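Local coordinates for protein proline dehydrogenase (Bradyrhizobium japonicum USDA 110, PDB 3HAZ) that probably oxidises proline to glutamate in two steps, joining an FAD-dependent proline dehydrogenase and an NAD-dependent 1-pyrroline-5-carboxylate dehydrogenase in one chain, at residues A242-F247 against A253-E258; R286-L291 against G522-L527; E82-V87 against R91-F96; S448-L453 against A807-E812; A43-E48 against Y428-K433. One frame throughout, in Å; residues are numbered along the deposited sequence.

Contact 1 of 5, residues A242-F247 against A253-E258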
# COMPACT_ATOMS: atom_id res chain seq x y z
N ALA A 242 -51.44 10.71 -16.60
CA ALA A 242 -51.88 11.34 -17.84
C ALA A 242 -53.28 11.94 -17.70
O ALA A 242 -53.64 12.88 -18.42
CB ALA A 242 -51.85 10.33 -18.99
N LEU A 243 -54.05 11.41 -16.76
CA LEU A 243 -55.46 11.77 -16.61
C LEU A 243 -55.74 12.83 -15.55
O LEU A 243 -56.89 13.25 -15.37
CB LEU A 243 -56.29 10.53 -16.32
CG LEU A 243 -56.35 9.54 -17.49
CD1 LEU A 243 -56.83 8.18 -17.01
CD2 LEU A 243 -57.23 10.09 -18.61
N HIS A 244 -54.70 13.24 -14.83
CA HIS A 244 -54.84 14.26 -13.80
C HIS A 244 -53.54 15.06 -13.66
O HIS A 244 -52.46 14.47 -13.63
CB HIS A 244 -55.22 13.62 -12.46
CG HIS A 244 -55.79 14.59 -11.48
ND1 HIS A 244 -55.01 15.46 -10.75
CD2 HIS A 244 -57.07 14.85 -11.12
CE1 HIS A 244 -55.78 16.21 -9.98
NE2 HIS A 244 -57.04 15.85 -10.18
N PRO A 245 -53.65 16.40 -13.61
CA PRO A 245 -52.52 17.34 -13.65
C PRO A 245 -51.78 17.51 -12.31
O PRO A 245 -50.66 18.03 -12.30
CB PRO A 245 -53.18 18.68 -14.03
CG PRO A 245 -54.67 18.44 -14.04
CD PRO A 245 -54.93 17.09 -13.44
N ARG A 246 -52.39 17.10 -11.21
CA ARG A 246 -51.68 17.04 -9.94
C ARG A 246 -51.92 15.68 -9.32
O ARG A 246 -52.54 15.58 -8.26
CB ARG A 246 -52.13 18.13 -8.94
CG ARG A 246 -51.90 19.58 -9.36
CD ARG A 246 -50.44 19.94 -9.59
NE ARG A 246 -49.54 19.59 -8.48
CZ ARG A 246 -48.32 20.08 -8.32
NH1 ARG A 246 -47.84 20.99 -9.17
NH2 ARG A 246 -47.56 19.69 -7.30
N PHE A 247 -51.43 14.63 -9.98
CA PHE A 247 -51.55 13.26 -9.48
C PHE A 247 -50.47 13.01 -8.44
O PHE A 247 -49.35 12.60 -8.76
CB PHE A 247 -51.46 12.25 -10.63
CG PHE A 247 -51.71 10.82 -10.20
CD1 PHE A 247 -50.73 9.86 -10.35
CD2 PHE A 247 -52.92 10.46 -9.61
CE1 PHE A 247 -50.96 8.56 -9.95
CE2 PHE A 247 -53.14 9.16 -9.21
CZ PHE A 247 -52.16 8.21 -9.37
N ALA A 253 -57.31 14.45 -2.09
CA ALA A 253 -58.73 14.80 -1.99
C ALA A 253 -59.34 15.14 -3.35
O ALA A 253 -60.37 14.58 -3.72
CB ALA A 253 -58.97 15.93 -0.99
N ARG A 254 -58.70 16.04 -4.09
CA ARG A 254 -59.24 16.42 -5.39
C ARG A 254 -59.09 15.30 -6.43
O ARG A 254 -59.93 15.15 -7.31
CB ARG A 254 -58.62 17.72 -5.90
CG ARG A 254 -57.16 17.59 -6.29
CD ARG A 254 -56.67 18.86 -6.97
NE ARG A 254 -57.21 18.99 -8.32
CZ ARG A 254 -56.66 19.74 -9.27
NH1 ARG A 254 -57.21 19.80 -10.48
NH2 ARG A 254 -55.56 20.44 -9.01
N VAL A 255 -58.01 14.51 -6.31
CA VAL A 255 -57.78 13.38 -7.21
C VAL A 255 -58.93 12.35 -7.15
O VAL A 255 -59.43 11.91 -8.18
CB VAL A 255 -56.42 12.68 -6.93
CG1 VAL A 255 -56.31 11.35 -7.70
CG2 VAL A 255 -55.27 13.61 -7.31
N MET A 256 -59.35 11.99 -5.94
CA MET A 256 -60.39 10.98 -5.77
C MET A 256 -61.71 11.45 -6.35
O MET A 256 -62.53 10.65 -6.79
CB MET A 256 -60.56 10.63 -4.29
CG MET A 256 -59.32 10.00 -3.67
SD MET A 256 -58.82 8.52 -4.55
CE MET A 256 -60.30 7.53 -4.36
N VAL A 257 -61.91 12.76 -6.36
CA VAL A 257 -63.16 13.35 -6.80
C VAL A 257 -63.16 13.61 -8.32
O VAL A 257 -64.21 13.53 -8.98
CB VAL A 257 -63.43 14.65 -6.00
CG1 VAL A 257 -64.21 15.64 -6.80
CG2 VAL A 257 -64.12 14.32 -4.67
N GLU A 258 -61.99 13.89 -8.88
CA GLU A 258 -61.88 14.26 -10.29
C GLU A 258 -61.43 13.12 -11.20
O GLU A 258 -61.95 12.94 -12.30
CB GLU A 258 -60.93 15.46 -10.46
CG GLU A 258 -61.44 16.73 -9.78
CD GLU A 258 -60.45 17.88 -9.86
OE1 GLU A 258 -59.23 17.65 -9.73
OE2 GLU A 258 -60.90 19.03 -10.05
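His244, in the loop after helix 240-243, makes a His-carboxylate hydrogen bond to helix 252-272 of the proline dehydrogenase barrel: NE2 donates to Glu258 OE1 over 2.9 Å, with an N-H...O angle of 148°, on its anti side. With CG anti to the backbone N (chi1 -162°), the ring slides between Pro245 CD on one face and, on the other, Val255 CG2, which makes a CH-pi contact 3.9 Å from the ring centroid. His244 CE1 points over the guanidinium face of Arg254, 3.5 Å from NE. Arg246 N bonds back to His244 ND1 at 3.1 Å, fixing the ring's flip, while Arg246 O rests on Val255 CG2. Phe247 offers its ring edge, CD2 lying 4.0 Å from Val255 CG1. Arg254 grips the same Glu258 OE1 side-on, NE at 2.8 Å, and NH1 also binds Glu820. A leucine in its place would probably leave Glu258 short of its balancing charge and Glu820 without this mate. Three donors converging on one oxygen probably favour the ionised carboxylate.

Contact 2 of 5, residues R286-L291 against G522-L527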
# COMPACT_ATOMS: atom_id res chain seq x y z
N ARG A 286 -46.41 7.16 -5.91
CA ARG A 286 -47.78 7.19 -6.42
C ARG A 286 -48.51 5.85 -6.24
O ARG A 286 -49.68 5.73 -6.59
CB ARG A 286 -47.79 7.60 -7.89
CG ARG A 286 -47.49 9.09 -8.12
CD ARG A 286 -47.18 9.36 -9.59
NE ARG A 286 -47.51 10.73 -9.99
CZ ARG A 286 -47.10 11.29 -11.12
NH1 ARG A 286 -46.34 10.59 -11.97
NH2 ARG A 286 -47.46 12.53 -11.42
N LEU A 287 -47.82 4.84 -5.71
CA LEU A 287 -48.41 3.51 -5.57
C LEU A 287 -49.73 3.52 -4.77
O LEU A 287 -50.76 3.05 -5.25
CB LEU A 287 -47.43 2.53 -4.92
CG LEU A 287 -47.99 1.12 -4.74
CD1 LEU A 287 -48.54 0.57 -6.05
CD2 LEU A 287 -46.95 0.17 -4.16
N GLU A 288 -49.67 4.04 -3.56
CA GLU A 288 -50.83 4.08 -2.67
C GLU A 288 -52.00 4.85 -3.27
O GLU A 288 -53.14 4.41 -3.21
CB GLU A 288 -50.45 4.70 -1.33
CG GLU A 288 -49.54 3.85 -0.47
CD GLU A 288 -49.35 4.42 0.92
OE1 GLU A 288 -49.92 5.50 1.20
OE2 GLU A 288 -48.64 3.80 1.74
N LEU A 289 -51.70 6.01 -3.85
CA LEU A 289 -52.73 6.84 -4.45
C LEU A 289 -53.36 6.12 -5.63
O LEU A 289 -54.57 6.13 -5.81
CB LEU A 289 -52.14 8.18 -4.90
CG LEU A 289 -53.13 9.19 -5.49
CD1 LEU A 289 -54.24 9.53 -4.49
CD2 LEU A 289 -52.40 10.44 -5.96
N SER A 290 -52.53 5.46 -6.43
CA SER A 290 -53.04 4.74 -7.60
C SER A 290 -54.00 3.62 -7.20
O SER A 290 -55.04 3.42 -7.82
CB SER A 290 -51.88 4.18 -8.43
OG SER A 290 -51.35 3.01 -7.83
N LEU A 291 -53.64 2.89 -6.15
CA LEU A 291 -54.49 1.81 -5.65
C LEU A 291 -55.82 2.35 -5.11
O LEU A 291 -56.86 1.72 -5.26
CB LEU A 291 -53.75 0.98 -4.60
CG LEU A 291 -52.57 0.15 -5.14
CD1 LEU A 291 -51.79 -0.55 -4.03
CD2 LEU A 291 -53.05 -0.86 -6.17
N GLY A 522 -45.60 10.30 -0.12
CA GLY A 522 -46.34 9.28 -0.85
C GLY A 522 -46.59 8.03 -0.03
O GLY A 522 -47.16 7.06 -0.54
N ALA A 523 -46.14 8.04 1.22
CA ALA A 523 -46.43 6.96 2.16
C ALA A 523 -47.39 7.50 3.21
O ALA A 523 -46.97 8.24 4.11
CB ALA A 523 -45.15 6.47 2.82
N ARG A 524 -48.66 7.15 3.10
CA ARG A 524 -49.70 7.80 3.90
C ARG A 524 -49.46 7.72 5.41
O ARG A 524 -49.83 8.64 6.15
CB ARG A 524 -51.10 7.28 3.54
CG ARG A 524 -51.43 5.89 4.05
CD ARG A 524 -52.86 5.48 3.67
NE ARG A 524 -52.92 4.68 2.44
CZ ARG A 524 -53.68 4.96 1.38
NH1 ARG A 524 -54.47 6.03 1.37
NH2 ARG A 524 -53.66 4.16 0.32
N THR A 525 -48.84 6.64 5.88
CA THR A 525 -48.52 6.52 7.29
C THR A 525 -47.53 7.60 7.71
O THR A 525 -47.69 8.23 8.76
CB THR A 525 -47.94 5.13 7.64
OG1 THR A 525 -48.88 4.12 7.28
CG2 THR A 525 -47.66 5.03 9.12
N ALA A 526 -46.52 7.83 6.87
CA ALA A 526 -45.49 8.83 7.15
C ALA A 526 -46.03 10.25 7.07
O ALA A 526 -45.74 11.08 7.94
CB ALA A 526 -44.29 8.65 6.19
N LEU A 527 -46.81 10.54 6.03
CA LEU A 527 -47.38 11.87 5.86
C LEU A 527 -48.42 12.17 6.94
O LEU A 527 -48.46 13.28 7.49
CB LEU A 527 -48.01 12.03 4.47
CG LEU A 527 -48.67 13.38 4.21
CD1 LEU A 527 -47.69 14.53 4.43
CD2 LEU A 527 -49.27 13.45 2.81
O HOH W 1 -46.94 4.92 -2.42
O HOH W 2 -50.14 7.84 -0.18
O HOH W 3 -48.27 4.13 4.40
O HOH W 4 -49.38 7.63 -3.08
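Gly522 and Glu288 meet largely through water: one molecule accepts from Glu288 N at 3.1 Å and donates to Gly522 O at 2.9 Å, joining the first turn of helix 287-298 to the approach of helix 524-536. Ala523 follows at the N-cap position, its methyl turned from Glu288, but its carbonyl carbon lies beside the carboxylate. At Arg524 the link becomes direct. Its backbone N donates to Glu288 OE1 over 2.8 Å at 158°, on the syn side of the carboxylate and 26° out of its plane. The same OE1 sits over the face of the Arg524 guanidinium, 3.3 Å from NE, the two flat groups only 6° from parallel. This salt bridge is one of charge alone, because no N-H points at the oxygen; NE donates to Phe10 O, and NH1 pairs with Asp292. At Thr525 a second water accepts from the backbone N at 3.0 Å and donates to Glu288 OE2 at 2.7 Å. The Glu288 chain is extended beyond CG, which carries the carboxylate across to the helix start. An alanine here would probably leave the Arg524 N-H without its acceptor and the guanidinium without a facing negative charge. Both oxygens serve the first turn of helix 524-536, one directly and one through water, and that positive helix end is likely to keep Glu288 ionised.

Contact 3 of 5, residues E82-V87 against R91-F96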
# COMPACT_ATOMS: atom_id res chain seq x y z
N GLU A 82 -37.59 10.33 -36.85
CA GLU A 82 -39.03 10.56 -36.94
C GLU A 82 -39.36 11.78 -37.81
O GLU A 82 -40.26 11.71 -38.66
CB GLU A 82 -39.68 10.68 -35.56
CG GLU A 82 -41.20 10.93 -35.60
CD GLU A 82 -41.97 9.79 -36.26
OE1 GLU A 82 -41.36 8.74 -36.52
OE2 GLU A 82 -43.18 9.94 -36.52
N ALA A 83 -38.65 12.88 -37.60
CA ALA A 83 -38.81 14.06 -38.45
C ALA A 83 -38.63 13.68 -39.92
O ALA A 83 -39.43 14.06 -40.76
CB ALA A 83 -37.82 15.15 -38.06
N LEU A 84 -37.56 12.93 -40.21
CA LEU A 84 -37.29 12.52 -41.59
C LEU A 84 -38.36 11.58 -42.17
O LEU A 84 -38.66 11.64 -43.36
CB LEU A 84 -35.90 11.88 -41.70
CG LEU A 84 -34.76 12.90 -41.58
CD1 LEU A 84 -33.42 12.22 -41.30
CD2 LEU A 84 -34.68 13.76 -42.83
N LEU A 85 -38.94 10.73 -41.32
CA LEU A 85 -39.99 9.82 -41.77
C LEU A 85 -41.28 10.56 -42.10
O LEU A 85 -42.12 10.04 -42.84
CB LEU A 85 -40.27 8.76 -40.72
CG LEU A 85 -39.28 7.61 -40.55
CD1 LEU A 85 -39.66 6.78 -39.33
CD2 LEU A 85 -39.22 6.74 -41.81
N ARG A 86 -41.45 11.75 -41.55
CA ARG A 86 -42.71 12.45 -41.73
C ARG A 86 -42.65 13.46 -42.87
O ARG A 86 -43.62 14.17 -43.12
CB ARG A 86 -43.14 13.11 -40.42
CG ARG A 86 -43.20 12.15 -39.24
CD ARG A 86 -44.49 11.34 -39.19
NE ARG A 86 -44.59 10.34 -40.25
CZ ARG A 86 -44.30 9.05 -40.10
NH1 ARG A 86 -44.44 8.22 -41.13
NH2 ARG A 86 -43.88 8.57 -38.94
N VAL A 87 -41.52 13.51 -43.56
CA VAL A 87 -41.39 14.35 -44.75
C VAL A 87 -42.13 13.69 -45.92
O VAL A 87 -41.92 12.51 -46.19
CB VAL A 87 -39.92 14.59 -45.14
CG1 VAL A 87 -39.82 15.20 -46.53
CG2 VAL A 87 -39.24 15.48 -44.11
N ARG A 91 -37.76 10.92 -51.30
CA ARG A 91 -36.59 11.41 -52.03
C ARG A 91 -36.06 12.68 -51.38
O ARG A 91 -34.86 12.96 -51.41
CB ARG A 91 -36.94 11.70 -53.49
N THR A 92 -36.97 13.45 -50.79
CA THR A 92 -36.59 14.64 -50.05
C THR A 92 -35.73 14.28 -48.85
O THR A 92 -34.68 14.88 -48.62
CB THR A 92 -37.84 15.41 -49.57
OG1 THR A 92 -38.57 15.88 -50.71
CG2 THR A 92 -37.44 16.58 -48.69
N ALA A 93 -36.18 13.28 -48.08
CA ALA A 93 -35.41 12.82 -46.93
C ALA A 93 -34.04 12.31 -47.37
O ALA A 93 -33.02 12.69 -46.80
CB ALA A 93 -36.17 11.73 -46.18
N ASP A 94 -34.04 11.47 -48.40
CA ASP A 94 -32.81 10.89 -48.95
C ASP A 94 -31.77 11.96 -49.26
O ASP A 94 -30.59 11.82 -48.93
CB ASP A 94 -33.10 10.10 -50.22
CG ASP A 94 -33.68 8.73 -49.94
OD1 ASP A 94 -34.15 8.07 -50.89
OD2 ASP A 94 -33.65 8.30 -48.76
N GLN A 95 -32.23 13.03 -49.92
CA GLN A 95 -31.34 14.11 -50.32
C GLN A 95 -30.79 14.83 -49.10
O GLN A 95 -29.61 15.18 -49.05
CB GLN A 95 -32.08 15.11 -51.22
N PHE A 96 -31.65 15.05 -48.12
CA PHE A 96 -31.22 15.70 -46.89
C PHE A 96 -30.13 14.85 -46.23
O PHE A 96 -29.06 15.35 -45.88
CB PHE A 96 -32.39 15.87 -45.93
CG PHE A 96 -31.99 16.44 -44.60
CD1 PHE A 96 -31.89 17.82 -44.43
CD2 PHE A 96 -31.67 15.61 -43.54
CE1 PHE A 96 -31.52 18.35 -43.21
CE2 PHE A 96 -31.29 16.14 -42.32
CZ PHE A 96 -31.21 17.51 -42.15
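Glu82 OE2 is gripped by two side chains: Arg86 NH2, one helical turn on, donates over 2.9 Å at 162° with the oxygen in the guanidinium plane, and His449 binds it from the barrel. This salt bridge joins the last turn of helix 71-85 to the residue just after it, while the packing against the next helix is apolar and has no hydrogen bond across it. Leu84 comes closest to the second helix at the backbone, its CA 5.7 Å from the CA of Ala93, and Ala93 CB fits against Leu84 O. The CD2 branch of Leu84 continues to Phe96, meeting ring atom CD2 at 3.6 Å with the two side chains crossing at about a right angle. Val87 closes the other end of the contact. Its CG1, anti to the backbone N (chi1 168°), presses on Thr92 CG2 at 3.5 Å, tighter than usual methyl packing. Helices 71-85 and 90-100 are consecutive, joined by a short turn, in the region related to the DNA-binding domain of proline dehydrogenases. Thr158 of helix 151-168 also packs on Leu84, Met162 and Met165 of that helix lie on Leu85, and His109 and Trp123 each meet Phe96 edge-to-face.

Contact 4 of 5, residues S448-L453 against A807-E812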
# COMPACT_ATOMS: atom_id res chain seq x y z
N SER A 448 -49.09 10.65 -30.05
CA SER A 448 -48.68 11.87 -30.75
C SER A 448 -47.20 12.20 -30.57
O SER A 448 -46.59 11.82 -29.57
CB SER A 448 -49.53 13.05 -30.27
OG SER A 448 -50.89 12.81 -30.55
N HIS A 449 -46.64 12.92 -31.54
CA HIS A 449 -45.25 13.37 -31.47
C HIS A 449 -44.94 14.15 -30.18
O HIS A 449 -43.83 14.07 -29.64
CB HIS A 449 -44.89 14.25 -32.67
CG HIS A 449 -44.84 13.51 -33.97
ND1 HIS A 449 -45.37 14.02 -35.14
CD2 HIS A 449 -44.33 12.30 -34.29
CE1 HIS A 449 -45.19 13.16 -36.12
NE2 HIS A 449 -44.56 12.11 -35.63
N ARG A 450 -45.91 14.93 -29.69
CA ARG A 450 -45.67 15.76 -28.51
C ARG A 450 -45.45 14.93 -27.25
O ARG A 450 -45.01 15.45 -26.23
CB ARG A 450 -46.83 16.74 -28.31
CG ARG A 450 -48.15 16.08 -27.97
CD ARG A 450 -49.31 17.05 -28.17
NE ARG A 450 -49.32 18.11 -27.17
CZ ARG A 450 -50.16 19.15 -27.20
NH1 ARG A 450 -51.03 19.25 -28.19
NH2 ARG A 450 -50.11 20.08 -26.25
N ASP A 451 -45.72 13.63 -27.34
CA ASP A 451 -45.54 12.73 -26.20
C ASP A 451 -44.41 11.72 -26.41
O ASP A 451 -44.16 10.86 -25.56
CB ASP A 451 -46.84 11.99 -25.90
CG ASP A 451 -47.97 12.94 -25.58
OD1 ASP A 451 -47.76 13.80 -24.71
OD2 ASP A 451 -49.04 12.85 -26.21
N LEU A 452 -43.71 11.84 -27.53
CA LEU A 452 -42.65 10.89 -27.85
C LEU A 452 -41.40 11.03 -26.96
O LEU A 452 -40.92 10.04 -26.41
CB LEU A 452 -42.25 11.01 -29.31
CG LEU A 452 -41.06 10.13 -29.70
CD1 LEU A 452 -41.37 8.66 -29.42
CD2 LEU A 452 -40.68 10.36 -31.15
N LEU A 453 -40.87 12.24 -26.84
CA LEU A 453 -39.61 12.47 -26.11
C LEU A 453 -39.61 11.88 -24.71
O LEU A 453 -38.69 11.14 -24.34
CB LEU A 453 -39.30 13.96 -26.02
CG LEU A 453 -38.43 14.67 -27.05
CD1 LEU A 453 -38.06 16.08 -26.52
CD2 LEU A 453 -37.18 13.88 -27.38
N ALA A 807 -41.75 28.36 -28.01
CA ALA A 807 -42.21 29.32 -27.00
C ALA A 807 -43.68 29.17 -26.68
O ALA A 807 -44.05 29.20 -25.51
CB ALA A 807 -41.91 30.77 -27.44
N ASP A 808 -44.51 28.99 -27.70
CA ASP A 808 -45.96 28.94 -27.52
C ASP A 808 -46.38 27.75 -26.68
O ASP A 808 -47.22 27.86 -25.78
CB ASP A 808 -46.68 28.90 -28.88
CG ASP A 808 -46.61 30.23 -29.63
OD1 ASP A 808 -46.54 31.29 -28.97
OD2 ASP A 808 -46.63 30.21 -30.88
N ARG A 809 -45.80 26.59 -26.97
CA ARG A 809 -46.09 25.38 -26.22
C ARG A 809 -45.54 25.47 -24.80
O ARG A 809 -46.24 25.20 -23.83
CB ARG A 809 -45.52 24.15 -26.94
CG ARG A 809 -45.54 22.87 -26.12
CD ARG A 809 -46.96 22.51 -25.70
NE ARG A 809 -47.91 22.63 -26.80
CZ ARG A 809 -48.01 21.76 -27.81
NH1 ARG A 809 -48.91 21.96 -28.77
NH2 ARG A 809 -47.20 20.70 -27.87
N MET A 810 -44.29 25.88 -24.67
CA MET A 810 -43.69 25.99 -23.33
C MET A 810 -44.43 27.00 -22.44
O MET A 810 -44.71 26.71 -21.27
CB MET A 810 -42.20 26.30 -23.43
CG MET A 810 -41.38 25.07 -23.86
SD MET A 810 -39.61 25.36 -23.78
CE MET A 810 -38.96 23.82 -24.45
N ILE A 811 -44.77 28.15 -23.00
CA ILE A 811 -45.47 29.18 -22.24
C ILE A 811 -46.86 28.71 -21.82
O ILE A 811 -47.27 28.87 -20.68
CB ILE A 811 -45.57 30.49 -23.06
CG1 ILE A 811 -44.21 31.18 -23.13
CG2 ILE A 811 -46.62 31.42 -22.45
CD1 ILE A 811 -44.15 32.33 -24.13
N GLU A 812 -47.57 28.11 -22.77
CA GLU A 812 -48.89 27.55 -22.52
C GLU A 812 -48.85 26.44 -21.44
O GLU A 812 -49.78 26.31 -20.63
CB GLU A 812 -49.47 27.01 -23.83
CG GLU A 812 -50.51 25.91 -23.68
CD GLU A 812 -50.84 25.23 -25.01
OE1 GLU A 812 -50.01 24.43 -25.52
OE2 GLU A 812 -51.94 25.49 -25.54
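Between the proline dehydrogenase barrel and the aldehyde dehydrogenase region, Arg450 and Arg809 reach out from their backbones and lay one guanidinium flat on the other. The groups are 1° from parallel with centres 3.4 Å apart, so the contact is a face-to-face stack of like charges. It is slightly offset: Arg450 NH2 stands over the centre of the Arg809 group, 3.1 Å from CZ, whereas Arg809 NH2 lies toward the rim of the Arg450 group. The two side chains cross at about a right angle, and their nearest CA atoms are 9.9 Å apart, so only the side-chain ends bridge the gap. Arg450 belongs to the 3-10 turn that leaves the barrel strand 440-448 and leads into helix 452-463; Arg809 is on helix 804-819, which packs on strands 797-803 and 891-897 of the other catalytic unit. The Arg809 chain bends at chi2 and chi3 (58° and 47°), which lays its group flat against that of Arg450. Glu812 probably offsets some of the charge from the same helix: its OE1 accepts from Arg809 NE at 3.0 Å, and Arg450 NH2 lies 4.4 Å from that oxygen, beyond a salt bridge. Next door, Asp451 pairs with Arg209 and Tyr210.

Contact 5 of 5, residues A43-E48 against Y428-K433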
# COMPACT_ATOMS: atom_id res chain seq x y z
N ALA A 43 -34.68 -22.24 -21.59
CA ALA A 43 -33.99 -20.96 -21.63
C ALA A 43 -32.83 -20.93 -22.64
O ALA A 43 -32.64 -19.93 -23.34
CB ALA A 43 -33.51 -20.57 -20.23
N THR A 44 -32.05 -22.01 -22.70
CA THR A 44 -30.99 -22.11 -23.70
C THR A 44 -31.58 -22.01 -25.12
O THR A 44 -31.04 -21.32 -25.98
CB THR A 44 -30.19 -23.42 -23.57
OG1 THR A 44 -29.59 -23.49 -22.26
CG2 THR A 44 -29.09 -23.49 -24.62
N ARG A 45 -32.69 -22.69 -25.35
CA ARG A 45 -33.34 -22.65 -26.65
C ARG A 45 -33.84 -21.25 -27.00
O ARG A 45 -33.77 -20.82 -28.15
CB ARG A 45 -34.48 -23.67 -26.73
CG ARG A 45 -33.99 -25.13 -26.72
CD ARG A 45 -35.14 -26.11 -26.71
NE ARG A 45 -36.02 -25.97 -27.87
CZ ARG A 45 -35.89 -26.66 -29.00
NH1 ARG A 45 -34.90 -27.54 -29.13
NH2 ARG A 45 -36.74 -26.47 -30.01
N LEU A 46 -34.35 -20.53 -26.00
CA LEU A 46 -34.83 -19.17 -26.22
C LEU A 46 -33.66 -18.26 -26.59
O LEU A 46 -33.75 -17.48 -27.53
CB LEU A 46 -35.56 -18.64 -24.99
CG LEU A 46 -36.84 -19.38 -24.55
CD1 LEU A 46 -37.46 -18.72 -23.33
CD2 LEU A 46 -37.85 -19.47 -25.67
N ILE A 47 -32.56 -18.38 -25.85
CA ILE A 47 -31.39 -17.53 -26.09
C ILE A 47 -30.69 -17.86 -27.42
O ILE A 47 -30.20 -16.96 -28.10
CB ILE A 47 -30.41 -17.63 -24.91
CG1 ILE A 47 -30.99 -16.94 -23.68
CG2 ILE A 47 -29.06 -17.03 -25.29
CD1 ILE A 47 -30.31 -17.34 -22.39
N GLU A 48 -30.67 -19.13 -27.78
CA GLU A 48 -30.16 -19.55 -29.09
C GLU A 48 -30.93 -18.87 -30.21
O GLU A 48 -30.33 -18.37 -31.17
CB GLU A 48 -30.24 -21.06 -29.26
CG GLU A 48 -29.17 -21.83 -28.52
CD GLU A 48 -29.21 -23.31 -28.83
OE1 GLU A 48 -30.31 -23.89 -28.80
OE2 GLU A 48 -28.13 -23.89 -29.11
N TYR A 428 -40.04 -14.91 -27.99
CA TYR A 428 -41.41 -15.43 -27.93
C TYR A 428 -41.84 -16.26 -29.14
O TYR A 428 -42.66 -17.17 -29.01
CB TYR A 428 -42.41 -14.31 -27.62
CG TYR A 428 -42.36 -13.88 -26.17
CD1 TYR A 428 -41.79 -12.67 -25.80
CD2 TYR A 428 -42.87 -14.71 -25.17
CE1 TYR A 428 -41.74 -12.28 -24.46
CE2 TYR A 428 -42.82 -14.33 -23.83
CZ TYR A 428 -42.26 -13.12 -23.49
OH TYR A 428 -42.21 -12.74 -22.17
N GLU A 429 -41.28 -15.97 -30.31
CA GLU A 429 -41.50 -16.81 -31.48
C GLU A 429 -41.00 -18.23 -31.21
O GLU A 429 -41.68 -19.21 -31.52
CB GLU A 429 -40.79 -16.24 -32.71
CG GLU A 429 -41.52 -15.08 -33.37
CD GLU A 429 -40.79 -14.58 -34.61
OE1 GLU A 429 -39.64 -15.00 -34.84
OE2 GLU A 429 -41.38 -13.75 -35.34
N GLN A 430 -39.81 -18.34 -30.64
CA GLN A 430 -39.24 -19.63 -30.29
C GLN A 430 -40.07 -20.31 -29.21
O GLN A 430 -40.31 -21.52 -29.26
CB GLN A 430 -37.79 -19.50 -29.85
CG GLN A 430 -37.14 -20.84 -29.50
CD GLN A 430 -37.07 -21.77 -30.69
OE1 GLN A 430 -36.83 -21.34 -31.82
NE2 GLN A 430 -37.29 -23.06 -30.44
N LEU A 431 -40.50 -19.54 -28.22
CA LEU A 431 -41.33 -20.07 -27.14
C LEU A 431 -42.61 -20.67 -27.72
O LEU A 431 -43.09 -21.70 -27.27
CB LEU A 431 -41.67 -18.97 -26.12
CG LEU A 431 -42.45 -19.44 -24.89
CD1 LEU A 431 -41.55 -20.25 -23.95
CD2 LEU A 431 -43.06 -18.25 -24.14
N ALA A 432 -43.17 -20.00 -28.73
CA ALA A 432 -44.40 -20.45 -29.35
C ALA A 432 -44.14 -21.73 -30.14
O ALA A 432 -44.97 -22.63 -30.14
CB ALA A 432 -44.98 -19.37 -30.25
N LYS A 433 -42.99 -21.79 -30.80
CA LYS A 433 -42.60 -22.99 -31.52
C LYS A 433 -42.51 -24.20 -30.60
O LYS A 433 -42.88 -25.31 -30.98
CB LYS A 433 -41.24 -22.80 -32.21
CG LYS A 433 -41.24 -21.84 -33.38
CD LYS A 433 -39.94 -21.94 -34.16
CE LYS A 433 -39.79 -20.79 -35.14
NZ LYS A 433 -40.98 -20.66 -36.02
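The apolar part of the contact rests on Leu46, whose CD2 lies against helix 425-434, 3.7 Å from Leu431 N and 3.9 Å from Leu431 CB. Its CG is anti to the carbonyl carbon (chi1 -62°), and the CD2 branch turns to the second helix. The same CD2 touches Gln430 CG at 4.1 Å, and Gln430 CG also rests on the backbone, 3.6 Å from Arg45 O. The polar part lies beside it. Arg45 NH2 and Gln430 NE2 are 3.5 Å apart, two donors that cannot bond each other, and their flat groups are turned 65° apart. Both are held by Asp434: one oxygen takes a salt bridge from Arg45, the other accepts from the Gln430 amide. Bends at chi3 of Arg45 and chi2 of Gln430 lead both ends to this shared carboxylate. The short helical segments approach to 8.8 Å between axes, their directions 132° apart. Helix 33-50 thus lies across helix 425-434, which joins barrel strands 416-420 and 440-448; Leu46 and Ile47 also pack on Ala399 of helix 399-409, Leu431 on Phe417, and Glu48 bonds Ala151 N of the second subunit.

Contacts 1 and 2, centres 14 Å apart, share the flank of the barrel near the FAD: Phe247 packs on Leu289 and its carbonyl meets Arg286. Contacts 3 and 4 form a second pair, 21 Å apart, touching where Glu82 and Arg86, at the end of helix 71-85, meet His449. Contact 5 stands alone, 37 to 43 Å from the others, where helix 33-50 crosses the barrel helix 425-434. Along the chain, contact 5 opens first and spans contacts 3 and 1; contacts 2 and 4 both close beyond the barrel, their segments alternating. Contact 4 alone joins the two dehydrogenase units; contacts 1, 2 and 5 involve barrel helices, whereas contact 3 packs two consecutive helices of the DNA-binding-domain region.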